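Local coordinates for protein tyrosine--tRNA ligase, mitochondrial (Emericella nidulans, PDB 5IHX) that probably charges mitochondrial tRNA(Tyr) with L-tyrosine, using ATP and releasing AMP and diphosphate, as an aminoacyl-tRNA synthetase, at residues His40-Arg44 / Gly45-Asp49; Arg54-Leu57 / His58-Thr62; Asn174-Pro177 / Leu178-Leu182; Leu302-Met306 / Thr307-Glu311; Val317-Pro320 / Asp321-Glu325. All blocks are in the same frame, centred on the assembly; numbering follows the deposited sequence.

Contact 1 of 5, residues His40-Arg44 / Gly45-Asp49; sequences HLEER and GLIHD
Leu41 lays its side chain against two residues that follow the end of its own helix. Its CD2 methyl meets Leu46 CD1 at 3.8 Å, the two chains crossing at a slant, while its CB meets Ile47 CG1, also at 3.8 Å. One leucine thus meets residues five and six positions further on. In Ile47, CG1 stands anti to the carbonyl carbon (chi1 -56°), which carries CD1 back over the helix to the aliphatic part of Glu42 (Glu42 CG to Ile47 CD1, 4.1 Å). Leu46 adds a second touch through its CD1, 3.9 Å from Arg44 CB. The polar ends turn elsewhere: the Glu42 carboxylate forms a salt bridge with Arg54, and the Arg44 guanidinium donates to the backbone oxygens of Lys329 and Leu334. Val89 and Trp92 of helix 84-95 and Phe279 of strand 277-280 pack on the same apolar side chains. The backbone explains why the leucines meet. Leu46 N donates to Leu41 O at 3.0 Å and 176°, practically straight, whereas the bond from Gly45 N to Glu42 O, at 3.0 Å, is bent and weak. Gly45 adopts a positive phi of 75°, a region that favours glycine, and reverses the chain there. The two bonds and this positive phi make a Schellman motif closing helix 37-44, with Gly45 as C-prime, and the Leu41-Leu46 contact is the apolar pairing that commonly accompanies it.

Contact 2 of 5, residues Arg54-Leu57 / His58-Thr62; sequences RDLL and HRVFT
The guanidinium of Arg54 lies alongside His58, one turn further on, with its plane only 9° from that of the imidazole. The two groups are offset: His58 CB, rather than the ring centre, sits over one guanidinium face, 3.8 Å from Arg54 NH1. Arg54 reaches this place because CG is anti to the backbone N and the chain then bends at chi2 (-87°). In the guanidinium plane, NH1 also donates to Asp55 OD1 at 3.1 Å as part of a salt bridge, and NE forms another with Glu42 of helix 37-44, so carboxylates on two residues fix the rotation of the group.

All of this happens along a single alpha-helix, 54-63, whose i to i+4 bonds run from His58 N to Arg54 O through Phe61 N to Leu57 O. A further donor joins near its end: Thr62 OG1 reaches His58 O at 2.7 Å from above the carbonyl plane, on the face opposite that used by Thr62 N, and the same hydroxyl lies over one face of the His58 ring.

On the buried flank, Leu57 and Phe61 run side by side in the same direction, CD1 touching the ring at CE2 at 3.7 Å; Val38 of helix 37-44 packs on both. Phe61 CD2 also brings the ring edge to Leu57 O, at 3.4 Å. Elsewhere Leu56 sends CD1 two ways, over one face of the Arg59 guanidinium, 3.7 Å from NH2, and obliquely to Val60 CG2 at 4.1 Å.

Contact 3 of 5, residues Asn174-Pro177 / Leu178-Leu182; sequences NKTP and LLEVL
Thr176 and Val181 press methyl to methyl, CG2 on CG2 at 3.8 Å, with their side chains crossing at about a right angle. Both residues are buried. The threonine methyl is placed by its first torsion (chi1 -65°), which sets CG2 anti to the backbone N and leaves OG1 on the other branch, where it hydrogen-bonds to Trp172 O. Trp223 of helix 212-229 packs on Thr176 as well. The second subunit, another copy of the protein, borders the same region: its Trp173 packs on Leu178 and its Met220 on Leu182, so the start of this helix belongs to the dimer interface.

Pro177 and Glu180, by contrast, are partly exposed, though their one approach is close. The Glu180 chain is fully extended, with CG anti to the backbone N (chi1 -178°), and it crosses the Pro177 ring obliquely. OE1 ends 3.4 Å from Pro177 CD and 4.1 Å from Thr176 CG2, and these approaches to carbon are no hydrogen bonds.

Pro177 occupies the N-cap position of helix 178-186. Its carbonyl oxygen accepts from Glu180 N at 3.1 Å (126°) and from Val181 N at 3.4 Å, both weak bonds, the former strongly bent. A proline carbonyl therefore leads into the first turn through two long or bent bonds, while the carboxylate of Glu180, near the helix N terminus, would probably be favoured by the helix dipole.

Contact 4 of 5, residues Leu302-Met306 / Thr307-Glu311; sequences LDKDM and TSTFE
Lys304 and Thr309 cross at a slant, the lysine chain passing over the threonine methyl. Thr309 CG2 is 3.9 Å from Lys304 CE and 4.1 Å from Lys304 CG, so two points of the aliphatic chain rest on one methyl group. A chi1 of 176° sets CG anti to the backbone N and the bend at chi3 brings in CE, while chi4 places only the ammonium. On Thr309 the methyl is anti to the carbonyl carbon, while OG1 stands between the backbone N and the carbonyl carbon (chi1 59°) and hydrogen-bonds to Glu372. The Lys304 ammonium makes a long, weak ion pair with the same Glu372, and His368 touches both side chains.

Thr307 starts away from the preceding turn, though its CB still touches Met306, and OG1 bonds to Trp301 N. Its backbone closes the turn: Thr307 N donates to Asp303 O at 2.8 Å and 173°, and Met306 N shares that acceptor at 2.9 Å. Asp303 OD2 accepts from Asp305 N, two residues on, at 2.6 Å, which makes an Asx turn; the donor comes on the anti side.

Ser308 is the N-cap: Glu311 N donates to Ser308 OG, and Ser308 N returns a weak bond to Glu311 OE1, although hydroxyl and carboxylate stand too close in the model for their places to be sure. The pair fits a capping box opening helix 309-317.

Contact 5 of 5, residues Val317-Pro320 / Asp321-Glu325; sequences VRTP and DDAVE
Apolar contact begins with Thr319, whose CG2 methyl points into the first turn of the next helix. It lies 3.8 Å from Val324 CA and 4.1 Å from both Ala323 CB and Val324 CB, filling the angle between two neighbouring residues. A chi1 of -59° puts this methyl anti to the backbone N, and the hydroxyl on the other branch hydrogen-bonds to Phe316 O. Pro320 adds a looser touch, its CD 4.3 Å from Ala323 CB.

Backbone bonding centres on Pro320 O, which takes two donors. Ala323 N reaches it at 3.0 Å and 156°, from well above the carbonyl plane (57° out of it); Val324 N is equally near, but its bond is weak. Both bonds lead the chain into helix 321-331, and the three residues Arg318 to Pro320 link that helix to helix 309-317 in the all-helical C-terminal part of this chain. Leu359 of helix 354-368 packs on Thr319, and Ala355 of the same helix on Val324.

Among the polar side chains, Asp322 turns back towards the proline: OD1 stands 3.6 Å from Pro320 CB, a van der Waals approach without a hydrogen bond. Its CG is wedged between the backbone N and the carbonyl carbon. The carboxylate of Asp321 turns to Gln356, OD2 accepting from NE2, which also donates to Thr319 O, so one glutamine amide spans the junction.

In the fold
From the N terminus the five contacts follow in series; none nests in or crosses another. Contacts 1, 3, 4 and 5 sit at helix ends, while contact 2 lies within one helix. Contact 1 ends helix 37-44 ahead of strand 50-51, and contact 2 follows on helix 54-63; the salt bridge Glu42-Arg54 joins them, their centres about 13 Å apart. Contact 3 opens helix 178-186 at the subunit interface, about 37 Å between centres from contact 1 and across the chain's centre. Contacts 4 and 5 open the successive helices 309-317 and 321-331, with nearest atoms about 5 Å apart, and helix 354-368 packs on both. Arg44 of contact 1 reaches Lys329, linking the N-terminal helices to this C-terminal region.

Contact 1 of 5, residues His40-Arg44 / Gly45-Asp49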
# COMPACT_ATOMS: atom_id res chain seq x y z
N HIS A 40 -35.73 -16.98 1.29
CA HIS A 40 -36.45 -16.01 0.47
C HIS A 40 -35.68 -15.68 -0.80
O HIS A 40 -36.24 -15.71 -1.89
CB HIS A 40 -36.71 -14.73 1.26
CG HIS A 40 -37.24 -13.62 0.41
ND1 HIS A 40 -38.51 -13.63 -0.12
CD2 HIS A 40 -36.66 -12.48 -0.02
CE1 HIS A 40 -38.70 -12.53 -0.83
NE2 HIS A 40 -37.59 -11.82 -0.79
N LEU A 41 -34.39 -15.38 -0.67
CA LEU A 41 -33.56 -15.03 -1.82
C LEU A 41 -33.44 -16.19 -2.80
O LEU A 41 -33.41 -15.99 -4.01
CB LEU A 41 -32.17 -14.57 -1.38
CG LEU A 41 -32.05 -13.21 -0.70
CD1 LEU A 41 -30.59 -12.93 -0.34
CD2 LEU A 41 -32.59 -12.09 -1.58
N GLU A 42 -33.34 -17.40 -2.26
CA GLU A 42 -33.27 -18.59 -3.09
C GLU A 42 -34.53 -18.72 -3.93
O GLU A 42 -34.48 -19.09 -5.11
CB GLU A 42 -33.07 -19.83 -2.22
CG GLU A 42 -31.65 -19.99 -1.71
CD GLU A 42 -31.53 -20.99 -0.58
OE1 GLU A 42 -30.43 -21.56 -0.40
OE2 GLU A 42 -32.52 -21.19 0.15
N GLU A 43 -35.67 -18.42 -3.33
CA GLU A 43 -36.95 -18.44 -4.04
C GLU A 43 -36.98 -17.38 -5.14
O GLU A 43 -37.60 -17.59 -6.19
CB GLU A 43 -38.10 -18.23 -3.06
CG GLU A 43 -39.47 -18.50 -3.66
CD GLU A 43 -40.59 -18.44 -2.63
OE1 GLU A 43 -40.44 -17.71 -1.63
OE2 GLU A 43 -41.62 -19.12 -2.82
N ARG A 44 -36.32 -16.24 -4.92
CA ARG A 44 -36.26 -15.20 -5.93
C ARG A 44 -35.21 -15.54 -7.00
O ARG A 44 -35.15 -14.90 -8.05
CB ARG A 44 -35.94 -13.83 -5.32
CG ARG A 44 -36.88 -13.41 -4.19
CD ARG A 44 -38.35 -13.33 -4.57
NE ARG A 44 -38.66 -12.48 -5.71
CZ ARG A 44 -39.90 -12.08 -6.01
NH1 ARG A 44 -40.92 -12.46 -5.25
NH2 ARG A 44 -40.12 -11.31 -7.06
N GLY A 45 -34.36 -16.52 -6.70
CA GLY A 45 -33.30 -16.91 -7.62
C GLY A 45 -32.14 -15.93 -7.63
O GLY A 45 -31.46 -15.78 -8.64
N LEU A 46 -31.92 -15.26 -6.50
CA LEU A 46 -30.92 -14.20 -6.42
C LEU A 46 -29.57 -14.66 -5.88
O LEU A 46 -28.60 -13.89 -5.91
CB LEU A 46 -31.46 -13.06 -5.55
CG LEU A 46 -32.48 -12.14 -6.23
CD1 LEU A 46 -33.11 -11.19 -5.22
CD2 LEU A 46 -31.83 -11.35 -7.37
N ILE A 47 -29.49 -15.89 -5.38
CA ILE A 47 -28.21 -16.43 -4.91
C ILE A 47 -27.61 -17.39 -5.93
O ILE A 47 -28.23 -18.38 -6.31
CB ILE A 47 -28.36 -17.18 -3.56
CG1 ILE A 47 -28.98 -16.25 -2.52
CG2 ILE A 47 -27.00 -17.71 -3.10
CD1 ILE A 47 -29.10 -16.86 -1.13
N HIS A 48 -26.39 -17.08 -6.37
CA HIS A 48 -25.65 -17.96 -7.28
C HIS A 48 -24.74 -18.88 -6.47
O HIS A 48 -24.97 -20.09 -6.41
CB HIS A 48 -24.84 -17.14 -8.28
CG HIS A 48 -24.04 -17.98 -9.23
ND1 HIS A 48 -24.61 -18.95 -10.02
CD2 HIS A 48 -22.72 -18.00 -9.51
CE1 HIS A 48 -23.68 -19.53 -10.75
NE2 HIS A 48 -22.52 -18.97 -10.46
N ASP A 49 -23.71 -18.30 -5.86
CA ASP A 49 -22.81 -19.03 -4.98
C ASP A 49 -22.75 -18.39 -3.60
O ASP A 49 -22.81 -17.17 -3.47
CB ASP A 49 -21.39 -19.08 -5.56
CG ASP A 49 -21.27 -20.02 -6.75
OD1 ASP A 49 -22.03 -21.01 -6.81
OD2 ASP A 49 -20.40 -19.77 -7.61

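Contact 2 of 5, residues Arg54-Leu57 / His58-Thr62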
# COMPACT_ATOMS: atom_id res chain seq x y z
N ARG A 54 -23.63 -22.53 2.86
CA ARG A 54 -24.98 -22.04 2.65
C ARG A 54 -25.82 -22.16 3.92
O ARG A 54 -26.52 -21.21 4.30
CB ARG A 54 -25.66 -22.78 1.48
CG ARG A 54 -27.10 -22.34 1.20
CD ARG A 54 -28.11 -23.11 2.05
NE ARG A 54 -29.48 -22.64 1.88
CZ ARG A 54 -30.47 -22.94 2.71
NH1 ARG A 54 -30.24 -23.71 3.77
NH2 ARG A 54 -31.69 -22.48 2.49
N ASP A 55 -25.78 -23.32 4.57
CA ASP A 55 -26.57 -23.54 5.77
C ASP A 55 -26.18 -22.58 6.87
O ASP A 55 -27.03 -22.15 7.65
CB ASP A 55 -26.43 -24.99 6.26
CG ASP A 55 -27.04 -26.00 5.31
OD1 ASP A 55 -27.99 -25.64 4.58
OD2 ASP A 55 -26.58 -27.16 5.29
N LEU A 56 -24.90 -22.23 6.94
CA LEU A 56 -24.45 -21.26 7.93
C LEU A 56 -25.02 -19.87 7.62
O LEU A 56 -25.45 -19.16 8.52
CB LEU A 56 -22.92 -21.20 7.98
CG LEU A 56 -22.34 -20.16 8.94
CD1 LEU A 56 -22.89 -20.34 10.35
CD2 LEU A 56 -20.82 -20.23 8.94
N LEU A 57 -25.02 -19.51 6.34
CA LEU A 57 -25.58 -18.23 5.91
C LEU A 57 -27.04 -18.15 6.33
O LEU A 57 -27.49 -17.15 6.88
CB LEU A 57 -25.46 -18.07 4.39
CG LEU A 57 -25.87 -16.71 3.82
CD1 LEU A 57 -24.89 -15.62 4.22
CD2 LEU A 57 -26.00 -16.78 2.31
N HIS A 58 -27.78 -19.23 6.06
CA HIS A 58 -29.16 -19.35 6.51
C HIS A 58 -29.29 -19.18 8.02
O HIS A 58 -30.17 -18.46 8.49
CB HIS A 58 -29.73 -20.70 6.05
CG HIS A 58 -31.03 -21.05 6.69
ND1 HIS A 58 -32.24 -20.54 6.27
CD2 HIS A 58 -31.32 -21.90 7.71
CE1 HIS A 58 -33.22 -21.04 7.01
NE2 HIS A 58 -32.68 -21.87 7.89
N ARG A 59 -28.42 -19.85 8.78
CA ARG A 59 -28.49 -19.74 10.24
C ARG A 59 -28.20 -18.32 10.71
O ARG A 59 -28.86 -17.81 11.62
CB ARG A 59 -27.52 -20.70 10.93
CG ARG A 59 -28.08 -22.10 11.18
CD ARG A 59 -27.35 -22.81 12.31
NE ARG A 59 -25.95 -23.12 12.00
CZ ARG A 59 -24.95 -22.99 12.88
NH1 ARG A 59 -25.18 -22.56 14.12
NH2 ARG A 59 -23.71 -23.29 12.51
N VAL A 60 -27.21 -17.68 10.09
CA VAL A 60 -26.83 -16.32 10.47
C VAL A 60 -28.02 -15.36 10.33
O VAL A 60 -28.32 -14.60 11.25
CB VAL A 60 -25.65 -15.80 9.61
CG1 VAL A 60 -25.47 -14.28 9.77
CG2 VAL A 60 -24.36 -16.51 9.99
N PHE A 61 -28.69 -15.41 9.18
CA PHE A 61 -29.81 -14.52 8.92
C PHE A 61 -31.04 -14.88 9.74
O PHE A 61 -31.84 -14.02 10.08
CB PHE A 61 -30.16 -14.52 7.43
CG PHE A 61 -29.32 -13.59 6.61
CD1 PHE A 61 -29.50 -12.22 6.70
CD2 PHE A 61 -28.35 -14.08 5.74
CE1 PHE A 61 -28.73 -11.35 5.95
CE2 PHE A 61 -27.58 -13.21 4.99
CZ PHE A 61 -27.77 -11.85 5.09
N THR A 62 -31.18 -16.16 10.06
CA THR A 62 -32.29 -16.60 10.91
C THR A 62 -32.13 -16.03 12.31
O THR A 62 -33.07 -15.48 12.88
CB THR A 62 -32.38 -18.14 10.97
OG1 THR A 62 -32.62 -18.66 9.66
CG2 THR A 62 -33.51 -18.58 11.90

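Contact 3 of 5, residues Asn174-Pro177 / Leu178-Leu182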
# COMPACT_ATOMS: atom_id res chain seq x y z
N ASN A 174 -8.80 8.08 2.16
CA ASN A 174 -8.13 9.36 1.98
C ASN A 174 -7.02 9.59 3.01
O ASN A 174 -6.07 10.32 2.74
CB ASN A 174 -9.14 10.51 2.05
CG ASN A 174 -9.93 10.68 0.76
OD1 ASN A 174 -9.64 10.03 -0.25
ND2 ASN A 174 -10.91 11.57 0.78
N LYS A 175 -7.14 8.96 4.17
CA LYS A 175 -6.18 9.17 5.26
C LYS A 175 -5.53 7.89 5.79
O LYS A 175 -4.49 7.95 6.44
CB LYS A 175 -6.88 9.90 6.42
CG LYS A 175 -8.17 9.27 6.89
CD LYS A 175 -8.86 10.12 7.94
N THR A 176 -6.13 6.73 5.51
CA THR A 176 -5.65 5.46 6.06
C THR A 176 -4.17 5.21 5.74
O THR A 176 -3.83 4.98 4.58
CB THR A 176 -6.48 4.27 5.53
OG1 THR A 176 -7.83 4.36 5.99
CG2 THR A 176 -5.89 2.93 6.00
N PRO A 177 -3.30 5.24 6.76
CA PRO A 177 -1.87 5.02 6.51
C PRO A 177 -1.55 3.62 5.99
O PRO A 177 -2.14 2.63 6.43
CB PRO A 177 -1.22 5.24 7.88
CG PRO A 177 -2.21 6.03 8.66
CD PRO A 177 -3.55 5.58 8.18
N LEU A 178 -0.62 3.55 5.04
CA LEU A 178 -0.12 2.27 4.55
C LEU A 178 0.35 1.39 5.71
O LEU A 178 0.10 0.19 5.74
CB LEU A 178 1.02 2.48 3.55
CG LEU A 178 1.90 1.28 3.20
CD1 LEU A 178 1.08 0.10 2.72
CD2 LEU A 178 2.91 1.67 2.13
N LEU A 179 1.01 2.01 6.68
CA LEU A 179 1.59 1.27 7.79
C LEU A 179 0.50 0.56 8.60
O LEU A 179 0.70 -0.55 9.09
CB LEU A 179 2.41 2.20 8.69
CG LEU A 179 3.46 1.56 9.60
CD1 LEU A 179 4.46 0.72 8.81
CD2 LEU A 179 4.19 2.62 10.41
N GLU A 180 -0.66 1.21 8.73
CA GLU A 180 -1.78 0.61 9.46
C GLU A 180 -2.29 -0.65 8.78
O GLU A 180 -2.58 -1.65 9.44
CB GLU A 180 -2.92 1.62 9.61
CG GLU A 180 -4.11 1.09 10.41
CD GLU A 180 -5.24 2.09 10.54
OE1 GLU A 180 -5.10 3.22 10.04
OE2 GLU A 180 -6.28 1.73 11.14
N VAL A 181 -2.41 -0.62 7.45
CA VAL A 181 -2.90 -1.78 6.71
C VAL A 181 -1.89 -2.92 6.76
O VAL A 181 -2.26 -4.09 6.89
CB VAL A 181 -3.22 -1.42 5.25
CG1 VAL A 181 -3.60 -2.67 4.45
CG2 VAL A 181 -4.35 -0.40 5.18
N LEU A 182 -0.61 -2.58 6.66
CA LEU A 182 0.45 -3.58 6.73
C LEU A 182 0.51 -4.22 8.11
O LEU A 182 0.72 -5.43 8.23
CB LEU A 182 1.81 -2.97 6.38
CG LEU A 182 1.98 -2.43 4.95
CD1 LEU A 182 3.42 -2.00 4.71
CD2 LEU A 182 1.56 -3.46 3.91

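Contact 4 of 5, residues Leu302-Met306 / Thr307-Glu311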
# COMPACT_ATOMS: atom_id res chain seq x y z
N LEU A 302 -29.25 3.19 -16.09
CA LEU A 302 -30.34 3.52 -15.19
C LEU A 302 -30.61 5.03 -15.19
O LEU A 302 -31.59 5.49 -14.60
CB LEU A 302 -30.04 3.04 -13.77
CG LEU A 302 -29.78 1.53 -13.62
CD1 LEU A 302 -29.55 1.17 -12.16
CD2 LEU A 302 -30.93 0.71 -14.19
N ASP A 303 -29.73 5.78 -15.84
CA ASP A 303 -29.89 7.23 -15.97
C ASP A 303 -30.78 7.56 -17.17
O ASP A 303 -30.45 7.23 -18.31
CB ASP A 303 -28.53 7.91 -16.11
CG ASP A 303 -28.63 9.42 -16.12
OD1 ASP A 303 -27.73 10.08 -15.56
OD2 ASP A 303 -29.61 9.96 -16.68
N LYS A 304 -31.90 8.23 -16.90
CA LYS A 304 -32.87 8.61 -17.92
C LYS A 304 -32.24 9.40 -19.08
O LYS A 304 -32.69 9.31 -20.22
CB LYS A 304 -33.99 9.42 -17.28
CG LYS A 304 -35.04 9.98 -18.23
CD LYS A 304 -35.92 10.99 -17.50
CE LYS A 304 -37.39 10.79 -17.82
NZ LYS A 304 -37.73 11.09 -19.23
N ASP A 305 -31.20 10.17 -18.78
CA ASP A 305 -30.57 11.01 -19.78
C ASP A 305 -29.61 10.23 -20.69
O ASP A 305 -29.22 10.72 -21.75
CB ASP A 305 -29.82 12.17 -19.10
CG ASP A 305 -30.75 13.18 -18.47
OD1 ASP A 305 -31.83 13.44 -19.04
OD2 ASP A 305 -30.41 13.73 -17.40
N MET A 306 -29.23 9.03 -20.26
CA MET A 306 -28.35 8.17 -21.06
C MET A 306 -29.15 7.08 -21.76
O MET A 306 -28.94 6.79 -22.94
CB MET A 306 -27.27 7.56 -20.18
CG MET A 306 -26.36 8.60 -19.54
SD MET A 306 -25.14 7.90 -18.42
CE MET A 306 -24.12 6.96 -19.56
N THR A 307 -30.08 6.48 -21.03
CA THR A 307 -31.01 5.50 -21.58
C THR A 307 -32.43 5.92 -21.22
O THR A 307 -32.81 5.89 -20.05
CB THR A 307 -30.73 4.07 -21.07
OG1 THR A 307 -29.45 3.63 -21.53
CG2 THR A 307 -31.80 3.09 -21.55
N SER A 308 -33.20 6.32 -22.22
CA SER A 308 -34.56 6.80 -21.99
C SER A 308 -35.41 5.73 -21.32
O SER A 308 -35.13 4.54 -21.43
CB SER A 308 -35.22 7.24 -23.29
OG SER A 308 -35.56 6.11 -24.08
N THR A 309 -36.45 6.18 -20.62
CA THR A 309 -37.37 5.27 -19.95
C THR A 309 -38.04 4.33 -20.96
O THR A 309 -38.30 3.17 -20.66
CB THR A 309 -38.45 6.05 -19.19
OG1 THR A 309 -39.17 6.89 -20.10
CG2 THR A 309 -37.81 6.92 -18.12
N PHE A 310 -38.29 4.85 -22.15
CA PHE A 310 -38.93 4.08 -23.21
C PHE A 310 -38.03 2.92 -23.63
O PHE A 310 -38.48 1.79 -23.82
CB PHE A 310 -39.23 4.98 -24.41
CG PHE A 310 -39.98 4.30 -25.52
CD1 PHE A 310 -39.31 3.86 -26.65
CD2 PHE A 310 -41.34 4.07 -25.41
CE1 PHE A 310 -40.00 3.23 -27.67
CE2 PHE A 310 -42.03 3.43 -26.43
CZ PHE A 310 -41.36 3.01 -27.56
N GLU A 311 -36.75 3.22 -23.78
CA GLU A 311 -35.75 2.24 -24.19
C GLU A 311 -35.43 1.21 -23.11
O GLU A 311 -35.13 0.06 -23.41
CB GLU A 311 -34.49 2.97 -24.62
CG GLU A 311 -34.64 3.63 -25.98
CD GLU A 311 -33.79 4.88 -26.13
OE1 GLU A 311 -33.71 5.66 -25.16
OE2 GLU A 311 -33.18 5.06 -27.21

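Contact 5 of 5, residues Val317-Pro320 / Asp321-Glu325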
# COMPACT_ATOMS: atom_id res chain seq x y z
N VAL A 317 -38.95 -5.76 -22.38
CA VAL A 317 -40.02 -6.45 -23.11
C VAL A 317 -39.43 -7.47 -24.09
O VAL A 317 -40.11 -8.41 -24.49
CB VAL A 317 -40.97 -5.49 -23.87
CG1 VAL A 317 -41.73 -4.60 -22.91
CG2 VAL A 317 -40.22 -4.66 -24.87
N ARG A 318 -38.17 -7.26 -24.49
CA ARG A 318 -37.50 -8.19 -25.40
C ARG A 318 -36.87 -9.37 -24.67
O ARG A 318 -36.16 -10.17 -25.28
CB ARG A 318 -36.41 -7.46 -26.20
CG ARG A 318 -36.90 -6.41 -27.18
CD ARG A 318 -35.79 -5.99 -28.12
NE ARG A 318 -34.62 -5.48 -27.40
CZ ARG A 318 -34.37 -4.19 -27.18
NH1 ARG A 318 -35.20 -3.25 -27.61
NH2 ARG A 318 -33.27 -3.84 -26.52
N THR A 319 -37.11 -9.48 -23.37
CA THR A 319 -36.59 -10.60 -22.59
C THR A 319 -37.09 -11.92 -23.20
O THR A 319 -38.28 -12.06 -23.45
CB THR A 319 -37.01 -10.51 -21.11
OG1 THR A 319 -36.53 -9.29 -20.54
CG2 THR A 319 -36.47 -11.69 -20.31
N PRO A 320 -36.17 -12.88 -23.44
CA PRO A 320 -36.59 -14.16 -24.02
C PRO A 320 -37.63 -14.90 -23.17
O PRO A 320 -37.62 -14.78 -21.95
CB PRO A 320 -35.29 -14.97 -24.09
CG PRO A 320 -34.21 -13.95 -24.09
CD PRO A 320 -34.71 -12.82 -23.25
N ASP A 321 -38.50 -15.65 -23.83
CA ASP A 321 -39.55 -16.41 -23.14
C ASP A 321 -39.00 -17.36 -22.08
O ASP A 321 -39.62 -17.54 -21.03
CB ASP A 321 -40.38 -17.21 -24.16
CG ASP A 321 -41.20 -16.31 -25.08
OD1 ASP A 321 -41.39 -16.67 -26.26
OD2 ASP A 321 -41.67 -15.25 -24.61
N ASP A 322 -37.85 -17.97 -22.34
CA ASP A 322 -37.29 -18.94 -21.41
C ASP A 322 -36.55 -18.28 -20.24
O ASP A 322 -36.04 -18.97 -19.36
CB ASP A 322 -36.35 -19.91 -22.15
CG ASP A 322 -35.25 -19.20 -22.92
OD1 ASP A 322 -34.80 -18.12 -22.49
OD2 ASP A 322 -34.82 -19.74 -23.97
N ALA A 323 -36.51 -16.95 -20.24
CA ALA A 323 -35.82 -16.21 -19.18
C ALA A 323 -36.75 -15.31 -18.37
O ALA A 323 -36.41 -14.92 -17.24
CB ALA A 323 -34.69 -15.38 -19.78
N VAL A 324 -37.91 -14.97 -18.92
CA VAL A 324 -38.75 -13.93 -18.32
C VAL A 324 -39.23 -14.29 -16.92
O VAL A 324 -39.32 -13.42 -16.05
CB VAL A 324 -39.97 -13.61 -19.22
CG1 VAL A 324 -40.92 -14.80 -19.32
CG2 VAL A 324 -40.71 -12.38 -18.69
N GLU A 325 -39.55 -15.56 -16.67
CA GLU A 325 -40.03 -15.96 -15.35
C GLU A 325 -38.97 -15.72 -14.29
O GLU A 325 -39.27 -15.20 -13.21
CB GLU A 325 -40.46 -17.42 -15.33
CG GLU A 325 -40.87 -17.88 -13.92
CD GLU A 325 -41.54 -19.24 -13.90
OE1 GLU A 325 -41.77 -19.82 -14.98
OE2 GLU A 325 -41.83 -19.73 -12.78